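PDB 4ZI8: protein Pcdhgc3 from Mus musculus, which probably mediates calcium-dependent cell adhesion and may help set up specific neuronal connections, here represented by its first three extracellular cadherin domains. Local coordinates for residues 284-289 with 295-300; 25-30 with 35-40; 147-152 with 157-162. All coordinates share one frame; numbering follows the deposited sequence.

Interaction 1: 284-289 with 295-300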
loop_
_atom_site.group_PDB
_atom_site.type_symbol
_atom_site.label_atom_id
_atom_site.label_comp_id
_atom_site.label_asym_id
_atom_site.label_seq_id
_atom_site.Cartn_x
_atom_site.Cartn_y
_atom_site.Cartn_z
ATOM N N LEU B 284 20.549 -8.387 -40.880
ATOM C CA LEU B 284 21.622 -9.353 -41.014
ATOM C C LEU B 284 21.529 -10.454 -39.958
ATOM O O LEU B 284 21.890 -11.606 -40.219
ATOM C CB LEU B 284 22.974 -8.642 -40.936
ATOM C CG LEU B 284 24.201 -9.539 -41.078
ATOM C CD1 LEU B 284 24.118 -10.380 -42.362
ATOM C CD2 LEU B 284 25.473 -8.696 -41.082
ATOM N N PHE B 285 21.032 -10.100 -38.775
ATOM C CA PHE B 285 20.911 -11.052 -37.682
ATOM C C PHE B 285 19.468 -11.159 -37.195
ATOM O O PHE B 285 18.640 -10.292 -37.471
ATOM C CB PHE B 285 21.831 -10.655 -36.523
ATOM C CG PHE B 285 23.281 -10.638 -36.894
ATOM C CD1 PHE B 285 24.011 -11.818 -36.922
ATOM C CD2 PHE B 285 23.907 -9.451 -37.242
ATOM C CE1 PHE B 285 25.353 -11.811 -37.280
ATOM C CE2 PHE B 285 25.249 -9.427 -37.608
ATOM C CZ PHE B 285 25.974 -10.610 -37.632
ATOM N N ALA B 286 19.179 -12.245 -36.480
ATOM C CA ALA B 286 17.901 -12.414 -35.818
ATOM C C ALA B 286 18.173 -12.803 -34.361
ATOM O O ALA B 286 19.202 -13.410 -34.050
ATOM C CB ALA B 286 17.061 -13.447 -36.511
ATOM N N LEU B 287 17.258 -12.454 -33.471
ATOM C CA LEU B 287 17.470 -12.698 -32.069
ATOM C C LEU B 287 16.166 -13.203 -31.440
ATOM O O LEU B 287 15.131 -12.540 -31.526
ATOM C CB LEU B 287 17.950 -11.420 -31.380
ATOM C CG LEU B 287 18.052 -11.484 -29.852
ATOM C CD1 LEU B 287 19.246 -12.306 -29.394
ATOM C CD2 LEU B 287 18.117 -10.063 -29.278
ATOM N N ASP B 288 16.189 -14.382 -30.840
ATOM C CA ASP B 288 14.986 -14.839 -30.152
ATOM C C ASP B 288 14.795 -14.089 -28.848
ATOM O O ASP B 288 15.658 -14.136 -27.965
ATOM C CB ASP B 288 15.041 -16.331 -29.876
ATOM C CG ASP B 288 13.707 -16.874 -29.442
ATOM O OD1 ASP B 288 13.311 -16.643 -28.279
ATOM O OD2 ASP B 288 13.039 -17.526 -30.274
ATOM N N LEU B 289 13.648 -13.430 -28.705
ATOM C CA LEU B 289 13.421 -12.553 -27.565
ATOM C C LEU B 289 13.307 -13.324 -26.243
ATOM O O LEU B 289 13.492 -12.743 -25.187
ATOM C CB LEU B 289 12.167 -11.697 -27.793
ATOM C CG LEU B 289 10.842 -12.462 -27.945
ATOM C CD1 LEU B 289 10.061 -12.267 -26.695
ATOM C CD2 LEU B 289 10.019 -12.000 -29.099
ATOM N N THR B 295 21.014 -15.601 -34.398
ATOM C CA THR B 295 21.221 -16.403 -35.604
ATOM C C THR B 295 21.563 -15.507 -36.806
ATOM O O THR B 295 21.299 -14.298 -36.798
ATOM C CB THR B 295 19.976 -17.246 -35.978
ATOM O OG1 THR B 295 18.806 -16.427 -35.941
ATOM C CG2 THR B 295 19.766 -18.418 -35.036
ATOM N N ILE B 296 22.121 -16.108 -37.850
ATOM C CA ILE B 296 22.293 -15.414 -39.119
ATOM C C ILE B 296 20.953 -15.272 -39.777
ATOM O O ILE B 296 20.166 -16.223 -39.826
ATOM C CB ILE B 296 23.249 -16.161 -40.041
ATOM C CG1 ILE B 296 24.623 -16.209 -39.385
ATOM C CG2 ILE B 296 23.311 -15.494 -41.439
ATOM C CD1 ILE B 296 25.252 -14.817 -39.224
ATOM N N LYS B 297 20.682 -14.083 -40.277
ATOM C CA LYS B 297 19.450 -13.840 -41.005
ATOM C C LYS B 297 19.736 -13.473 -42.459
ATOM O O LYS B 297 19.101 -13.996 -43.372
ATOM C CB LYS B 297 18.655 -12.725 -40.317
ATOM C CG LYS B 297 17.365 -12.351 -41.016
ATOM C CD LYS B 297 16.614 -11.277 -40.233
ATOM C CE LYS B 297 15.627 -10.527 -41.121
ATOM N NZ LYS B 297 14.978 -9.378 -40.410
ATOM N N GLY B 298 20.684 -12.564 -42.675
ATOM C CA GLY B 298 21.016 -12.116 -44.020
ATOM C C GLY B 298 22.198 -12.886 -44.573
ATOM O O GLY B 298 22.380 -14.061 -44.262
ATOM N N ARG B 299 23.004 -12.250 -45.419
ATOM C CA ARG B 299 24.183 -12.921 -45.959
ATOM C C ARG B 299 25.452 -12.209 -45.526
ATOM O O ARG B 299 25.643 -11.042 -45.822
ATOM C CB ARG B 299 24.132 -12.992 -47.485
ATOM C CG ARG B 299 25.327 -13.732 -48.071
ATOM C CD ARG B 299 25.330 -13.695 -49.591
ATOM N NE ARG B 299 25.640 -12.370 -50.137
ATOM C CZ ARG B 299 26.874 -11.889 -50.309
ATOM N NH1 ARG B 299 27.931 -12.612 -49.960
ATOM N NH2 ARG B 299 27.053 -10.676 -50.822
ATOM N N LEU B 300 26.319 -12.916 -44.819
ATOM C CA LEU B 300 27.621 -12.365 -44.473
ATOM C C LEU B 300 28.469 -12.235 -45.726
ATOM O O LEU B 300 28.237 -12.918 -46.715
ATOM C CB LEU B 300 28.332 -13.245 -43.453
ATOM C CG LEU B 300 27.622 -13.461 -42.110
ATOM C CD1 LEU B 300 28.438 -14.396 -41.266
ATOM C CD2 LEU B 300 27.438 -12.154 -41.385
HETATM O O HOH W 1 17.652 -16.358 -33.386
#
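Leu284 and Leu300 meet through their methyl ends, CD1 of Leu284 lying 3.9 Å from CD2 of Leu300, with the two side chains crossing at about a right angle. Leu284 starts out directed away from 295-300; a first torsion that sets CG opposite the backbone N (chi1 -179°) brings CD1 back toward 299-300, where it also rests on Arg299 N. Its CG covers part of one face of the Phe285 ring. The side chains of Phe285 and Ile296, a non-hydrogen-bonded antiparallel pair, diverge, yet the far end of the isoleucine returns, and CD1 of Ile296 comes within 3.6 Å of CE1 of Phe285. Thr295 O lies at the ring edge, near its plane.

Next to this pair, Ala286 and Thr295 are hydrogen-bonded both ways, Ala286 N to Thr295 O at 3.0 Å and Thr295 N to Ala286 O at 2.9 Å. Thr295 OG1 is held between its own N and carbonyl carbon (chi1 48°), beside Ala286 CB, and binds a water 2.8 Å from OG1 that also gives a weak bond to Ala286 O. At the other end Leu284 O accepts twice, from Lys297 N at 2.8 Å and Gly298 N at 2.9 Å, both above the same face of its carbonyl plane. The extended Lys297 chain runs past the Phe285 carbonyl, with its NZ bonded to Arg282 O.

Backbone bonds thus fix this hairpin of the third cadherin domain, with 285-287 its sheet's edge strand, while Leu284, Phe285 and Leu300 turn apolar groups to strand 307-316 of the other sheet.

Interaction 2: 25-30 with 35-40. With CA (calcium ion), chain P; CA (calcium ion), chain O.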
loop_
_atom_site.group_PDB
_atom_site.type_symbol
_atom_site.label_atom_id
_atom_site.label_comp_id
_atom_site.label_asym_id
_atom_site.label_seq_id
_atom_site.Cartn_x
_atom_site.Cartn_y
_atom_site.Cartn_z
ATOM N N TYR B 25 -24.636 -4.691 50.677
ATOM C CA TYR B 25 -23.510 -5.608 50.802
ATOM C C TYR B 25 -22.667 -5.536 49.530
ATOM O O TYR B 25 -23.154 -5.105 48.503
ATOM C CB TYR B 25 -23.987 -7.036 51.021
ATOM C CG TYR B 25 -24.931 -7.188 52.198
ATOM C CD1 TYR B 25 -24.467 -7.121 53.494
ATOM C CD2 TYR B 25 -26.278 -7.395 51.999
ATOM C CE1 TYR B 25 -25.340 -7.270 54.584
ATOM C CE2 TYR B 25 -27.158 -7.551 53.072
ATOM C CZ TYR B 25 -26.684 -7.485 54.354
ATOM O OH TYR B 25 -27.570 -7.629 55.402
ATOM N N GLU B 26 -21.419 -5.975 49.625
ATOM C CA GLU B 26 -20.481 -5.931 48.497
ATOM C C GLU B 26 -19.786 -7.256 48.483
ATOM O O GLU B 26 -19.218 -7.664 49.492
ATOM C CB GLU B 26 -19.467 -4.795 48.652
ATOM C CG GLU B 26 -20.125 -3.449 48.948
ATOM C CD GLU B 26 -19.213 -2.257 48.731
ATOM O OE1 GLU B 26 -17.971 -2.419 48.810
ATOM O OE2 GLU B 26 -19.756 -1.155 48.482
ATOM N N ILE B 27 -19.865 -7.960 47.360
ATOM C CA ILE B 27 -19.234 -9.267 47.255
ATOM C C ILE B 27 -18.526 -9.381 45.913
ATOM O O ILE B 27 -18.853 -8.651 44.983
ATOM C CB ILE B 27 -20.260 -10.425 47.389
ATOM C CG1 ILE B 27 -21.271 -10.392 46.254
ATOM C CG2 ILE B 27 -21.039 -10.322 48.724
ATOM C CD1 ILE B 27 -22.156 -11.690 46.209
ATOM N N LEU B 28 -17.579 -10.304 45.821
ATOM C CA LEU B 28 -16.982 -10.646 44.540
ATOM C C LEU B 28 -17.972 -11.348 43.635
ATOM O O LEU B 28 -18.781 -12.175 44.108
ATOM C CB LEU B 28 -15.769 -11.553 44.752
ATOM C CG LEU B 28 -14.563 -11.014 45.515
ATOM C CD1 LEU B 28 -13.470 -12.092 45.602
ATOM C CD2 LEU B 28 -14.046 -9.735 44.862
ATOM N N GLU B 29 -17.901 -11.083 42.326
ATOM C CA GLU B 29 -18.698 -11.882 41.405
ATOM C C GLU B 29 -18.288 -13.349 41.459
ATOM O O GLU B 29 -17.208 -13.704 41.930
ATOM C CB GLU B 29 -18.563 -11.365 39.953
ATOM C CG GLU B 29 -17.084 -11.290 39.472
ATOM C CD GLU B 29 -16.940 -11.217 37.953
ATOM O OE1 GLU B 29 -17.802 -11.738 37.209
ATOM O OE2 GLU B 29 -15.961 -10.609 37.505
ATOM N N GLU B 30 -19.157 -14.197 40.934
ATOM C CA GLU B 30 -18.864 -15.578 40.634
ATOM C C GLU B 30 -18.688 -16.395 41.916
ATOM O O GLU B 30 -18.034 -17.414 41.911
ATOM C CB GLU B 30 -17.620 -15.681 39.713
ATOM C CG GLU B 30 -17.741 -14.856 38.447
ATOM C CD GLU B 30 -18.619 -15.474 37.363
ATOM O OE1 GLU B 30 -19.291 -16.520 37.587
ATOM O OE2 GLU B 30 -18.623 -14.906 36.240
ATOM N N PHE B 35 -23.020 -19.043 49.087
ATOM C CA PHE B 35 -22.104 -18.055 49.638
ATOM C C PHE B 35 -22.856 -17.022 50.456
ATOM O O PHE B 35 -23.764 -16.359 49.938
ATOM C CB PHE B 35 -21.326 -17.368 48.515
ATOM C CG PHE B 35 -20.326 -16.357 48.991
ATOM C CD1 PHE B 35 -20.691 -15.030 49.171
ATOM C CD2 PHE B 35 -19.000 -16.724 49.213
ATOM C CE1 PHE B 35 -19.751 -14.084 49.574
ATOM C CE2 PHE B 35 -18.061 -15.792 49.615
ATOM C CZ PHE B 35 -18.433 -14.473 49.803
ATOM N N PRO B 36 -22.460 -16.853 51.731
ATOM C CA PRO B 36 -23.149 -15.953 52.662
ATOM C C PRO B 36 -22.825 -14.486 52.389
ATOM O O PRO B 36 -21.665 -14.063 52.338
ATOM C CB PRO B 36 -22.644 -16.413 54.045
ATOM C CG PRO B 36 -21.348 -17.059 53.797
ATOM C CD PRO B 36 -21.348 -17.581 52.373
ATOM N N VAL B 37 -23.881 -13.706 52.197
ATOM C CA VAL B 37 -23.765 -12.312 51.813
ATOM C C VAL B 37 -23.934 -11.401 53.046
ATOM O O VAL B 37 -23.203 -10.434 53.241
ATOM C CB VAL B 37 -24.802 -12.001 50.712
ATOM C CG1 VAL B 37 -24.739 -10.579 50.295
ATOM C CG2 VAL B 37 -24.570 -12.905 49.523
ATOM N N GLY B 38 -24.897 -11.709 53.895
ATOM C CA GLY B 38 -25.087 -10.919 55.097
ATOM C C GLY B 38 -26.294 -11.468 55.812
ATOM O O GLY B 38 -26.932 -12.379 55.298
ATOM N N ASN B 39 -26.587 -10.954 57.002
ATOM C CA ASN B 39 -27.808 -11.334 57.686
ATOM C C ASN B 39 -28.709 -10.126 57.727
ATOM O O ASN B 39 -28.401 -9.143 58.395
ATOM C CB ASN B 39 -27.521 -11.848 59.100
ATOM C CG ASN B 39 -28.721 -12.487 59.713
ATOM O OD1 ASN B 39 -29.714 -11.817 59.970
ATOM N ND2 ASN B 39 -28.661 -13.787 59.926
ATOM N N VAL B 40 -29.826 -10.183 57.016
ATOM C CA VAL B 40 -30.687 -9.020 56.900
ATOM C C VAL B 40 -31.542 -8.854 58.137
ATOM O O VAL B 40 -32.102 -7.801 58.350
ATOM C CB VAL B 40 -31.586 -9.096 55.653
ATOM C CG1 VAL B 40 -30.713 -9.347 54.417
ATOM C CG2 VAL B 40 -32.687 -10.174 55.809
HETATM CA CA CA P . -17.551 -13.069 35.241
HETATM CA CA CA O . -14.773 -10.183 35.624
HETATM O O HOH W 2 -17.053 -14.276 33.214
#
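Tyr25 lays one ring face against the backbone of Val37 and Gly38: the Gly38 CA stands 4.1 Å from the centroid of the Tyr25 ring, a CH-pi contact 27° off the ring normal. With no side chain on Gly38, the ring can lie this close to the main chain. Setting CG beside the backbone N (chi1 -55°) stretches the tyrosine along 37-40, so that its CB touches Val37 CG1 at 3.7 Å while Val40 CG1 sits at the ring edge, 3.7 Å from Tyr25 OH. That hydroxyl is hydrogen-bonded to Asp43. Further along, Ile27 CG2 packs 4.0 Å from Val37 CG1 and meets the edge of the Phe35 ring, 4.1 Å from Phe35 CE1. No hydrogen bond joins the two segments.

Past this packing, the Glu29 carboxylate bridges two calcium ions, and Glu30 binds one of them as well.

Strands 25-28 and 36-39 run nearly antiparallel, their axes 7.4 Å apart at closest approach, but belong to different sheets: the first pairs with strand 107-116, the second with strand 75-78, where Val37 and Gly38 form a classic beta bulge opposite Met76. They meet inside the cadherin sandwich beside Phe67, and the contact runs into helix 40-44, N-capped by Asn39 and begun by Val40.

Interaction 3: 147-152 with 157-162. With CA (calcium ion), chain N.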
loop_
_atom_site.group_PDB
_atom_site.type_symbol
_atom_site.label_atom_id
_atom_site.label_comp_id
_atom_site.label_asym_id
_atom_site.label_seq_id
_atom_site.Cartn_x
_atom_site.Cartn_y
_atom_site.Cartn_z
ATOM N N GLU B 147 -5.768 -6.125 14.295
ATOM C CA GLU B 147 -7.051 -6.407 14.945
ATOM C C GLU B 147 -6.969 -6.055 16.425
ATOM O O GLU B 147 -5.944 -6.311 17.055
ATOM C CB GLU B 147 -7.436 -7.882 14.801
ATOM C CG GLU B 147 -7.396 -8.416 13.399
ATOM C CD GLU B 147 -8.752 -8.411 12.734
ATOM O OE1 GLU B 147 -9.724 -7.898 13.349
ATOM O OE2 GLU B 147 -8.839 -8.934 11.601
ATOM N N SER B 148 -8.035 -5.471 16.965
ATOM C CA SER B 148 -8.107 -5.146 18.390
ATOM C C SER B 148 -8.537 -6.347 19.217
ATOM O O SER B 148 -9.360 -7.141 18.776
ATOM C CB SER B 148 -9.112 -4.029 18.650
ATOM O OG SER B 148 -8.752 -2.833 17.997
ATOM N N ALA B 149 -8.012 -6.457 20.424
ATOM C CA ALA B 149 -8.538 -7.418 21.375
ATOM C C ALA B 149 -9.526 -6.713 22.279
ATOM O O ALA B 149 -9.453 -5.493 22.449
ATOM C CB ALA B 149 -7.436 -8.018 22.191
ATOM N N HIS B 150 -10.432 -7.486 22.862
ATOM C CA HIS B 150 -11.351 -6.972 23.868
ATOM C C HIS B 150 -11.231 -7.826 25.133
ATOM O O HIS B 150 -11.037 -9.025 25.043
ATOM C CB HIS B 150 -12.784 -6.986 23.345
ATOM C CG HIS B 150 -13.790 -6.513 24.347
ATOM N ND1 HIS B 150 -13.731 -5.262 24.926
ATOM C CD2 HIS B 150 -14.870 -7.131 24.888
ATOM C CE1 HIS B 150 -14.734 -5.128 25.779
ATOM N NE2 HIS B 150 -15.443 -6.242 25.767
ATOM N N ASP B 151 -11.338 -7.204 26.296
ATOM C CA ASP B 151 -11.360 -7.916 27.578
ATOM C C ASP B 151 -12.587 -7.402 28.319
ATOM O O ASP B 151 -12.691 -6.201 28.564
ATOM C CB ASP B 151 -10.080 -7.647 28.370
ATOM C CG ASP B 151 -9.906 -8.551 29.588
ATOM O OD1 ASP B 151 -10.851 -8.726 30.396
ATOM O OD2 ASP B 151 -8.783 -9.086 29.737
ATOM N N PRO B 152 -13.539 -8.289 28.642
ATOM C CA PRO B 152 -14.811 -7.820 29.204
ATOM C C PRO B 152 -14.778 -7.491 30.703
ATOM O O PRO B 152 -15.791 -7.015 31.197
ATOM C CB PRO B 152 -15.765 -8.993 28.941
ATOM C CG PRO B 152 -14.868 -10.203 28.970
ATOM C CD PRO B 152 -13.541 -9.740 28.375
ATOM N N ASN B 157 -8.408 -5.092 35.283
ATOM C CA ASN B 157 -8.639 -6.417 34.725
ATOM C C ASN B 157 -8.971 -6.412 33.229
ATOM O O ASN B 157 -9.010 -7.476 32.588
ATOM C CB ASN B 157 -9.748 -7.130 35.488
ATOM C CG ASN B 157 -9.415 -7.297 36.965
ATOM O OD1 ASN B 157 -8.254 -7.477 37.328
ATOM N ND2 ASN B 157 -10.429 -7.185 37.828
ATOM N N SER B 158 -9.186 -5.226 32.676
ATOM C CA SER B 158 -9.443 -5.119 31.250
ATOM C C SER B 158 -8.131 -4.950 30.482
ATOM O O SER B 158 -7.043 -4.975 31.069
ATOM C CB SER B 158 -10.367 -3.951 30.946
ATOM O OG SER B 158 -9.722 -2.740 31.319
ATOM N N LEU B 159 -8.255 -4.779 29.176
ATOM C CA LEU B 159 -7.085 -4.707 28.282
ATOM C C LEU B 159 -6.168 -3.562 28.684
ATOM O O LEU B 159 -6.630 -2.426 28.835
ATOM C CB LEU B 159 -7.546 -4.540 26.829
ATOM C CG LEU B 159 -6.421 -4.532 25.765
ATOM C CD1 LEU B 159 -5.660 -5.831 25.764
ATOM C CD2 LEU B 159 -6.998 -4.312 24.397
ATOM N N GLN B 160 -4.885 -3.859 28.892
ATOM C CA GLN B 160 -3.916 -2.828 29.241
ATOM C C GLN B 160 -2.859 -2.572 28.150
ATOM O O GLN B 160 -2.437 -1.426 27.937
ATOM C CB GLN B 160 -3.199 -3.193 30.540
ATOM C CG GLN B 160 -4.157 -3.226 31.754
ATOM C CD GLN B 160 -5.005 -1.975 31.905
ATOM O OE1 GLN B 160 -4.505 -0.850 31.809
ATOM N NE2 GLN B 160 -6.309 -2.165 32.146
ATOM N N THR B 161 -2.390 -3.624 27.494
ATOM C CA THR B 161 -1.332 -3.389 26.530
ATOM C C THR B 161 -1.207 -4.525 25.541
ATOM O O THR B 161 -1.952 -5.508 25.629
ATOM C CB THR B 161 0.014 -3.145 27.233
ATOM O OG1 THR B 161 0.909 -2.518 26.301
ATOM C CG2 THR B 161 0.624 -4.438 27.752
ATOM N N TYR B 162 -0.304 -4.345 24.573
ATOM C CA TYR B 162 -0.016 -5.346 23.553
ATOM C C TYR B 162 1.477 -5.525 23.468
ATOM O O TYR B 162 2.227 -4.577 23.734
ATOM C CB TYR B 162 -0.526 -4.922 22.176
ATOM C CG TYR B 162 -2.030 -4.825 21.961
ATOM C CD1 TYR B 162 -2.695 -3.623 22.165
ATOM C CD2 TYR B 162 -2.758 -5.911 21.470
ATOM C CE1 TYR B 162 -4.062 -3.503 21.937
ATOM C CE2 TYR B 162 -4.126 -5.799 21.216
ATOM C CZ TYR B 162 -4.770 -4.587 21.459
ATOM O OH TYR B 162 -6.115 -4.442 21.225
HETATM CA CA CA N . -9.284 -9.684 32.034
HETATM O O HOH W 3 -10.852 -4.401 27.360
#
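Tyr162 OH is gripped twice: Ala149 N donates to it at 2.9 Å, nearly straight (166°) and in the plane of the ring at its edge, and the hydroxyl is also bonded to Lys182 O. The tyrosine crosses from its strand to the 147-152 loop, with its CE2 packed against Ala149 CB. Leu159 lies nearby, with CG opposite its backbone N (chi1 -177°), a torsion that brings CD2 to 3.3 Å from Ala149 O. The loop and strand share no backbone hydrogen bond here. A water fills the step between them instead, accepting from Asp151 N at 3.0 Å and from Leu159 N at 3.2 Å.

At the far end a calcium ion joins the segments. Asp151 chelates it with both carboxylate oxygens, OD1 at 2.5 Å and OD2 at 2.4 Å from the metal, and Asn157 O binds it at 2.3 Å. The ion explains why Asp151 OD1 and Asn157 O can approach to 3.1 Å without a proton between them; its charge probably offsets their mutual repulsion. Asn119, Asn121, Asp153 and Asp208 complete the shell. The Asn157 side chain turns away from Asp151, and its ND2 bonds to Asp117, a ligand of a neighbouring calcium. Within 157-162, Gln160 NE2 folds back onto Ser158 O from above the carbonyl plane, and Gln160 and Thr161 form a classic beta bulge opposite Leu207.

Asp151, Pro152 and Asp153 make up the Asp-X-Asp motif of cadherin repeats, which together with the linker ligands Asn119 and Asn121 builds one of the three calcium sites between the first and second extracellular domains.

Overall arrangement
The three contacts lie in series along an elongated molecule, one in each cadherin domain. Interactions 2 and 3 flank the same calcium-bound junction, with centres about 29 Å apart and nearest atoms about 7 Å apart; interaction 1 is remote, its centre about 70 Å from that of interaction 3. All are partly buried, but their chemistry differs. Interaction 1 is a hairpin within one sheet, held by main-chain bonds; interaction 2 joins facing sheets by apolar packing and a tyrosine ring laid on main chain, without a hydrogen bond; interaction 3 fastens a loop to a strand with a metal, a water and a tyrosine hydroxyl. Asp153, next to the 147-152 loop, shares a calcium with Glu29, linking interactions 2 and 3.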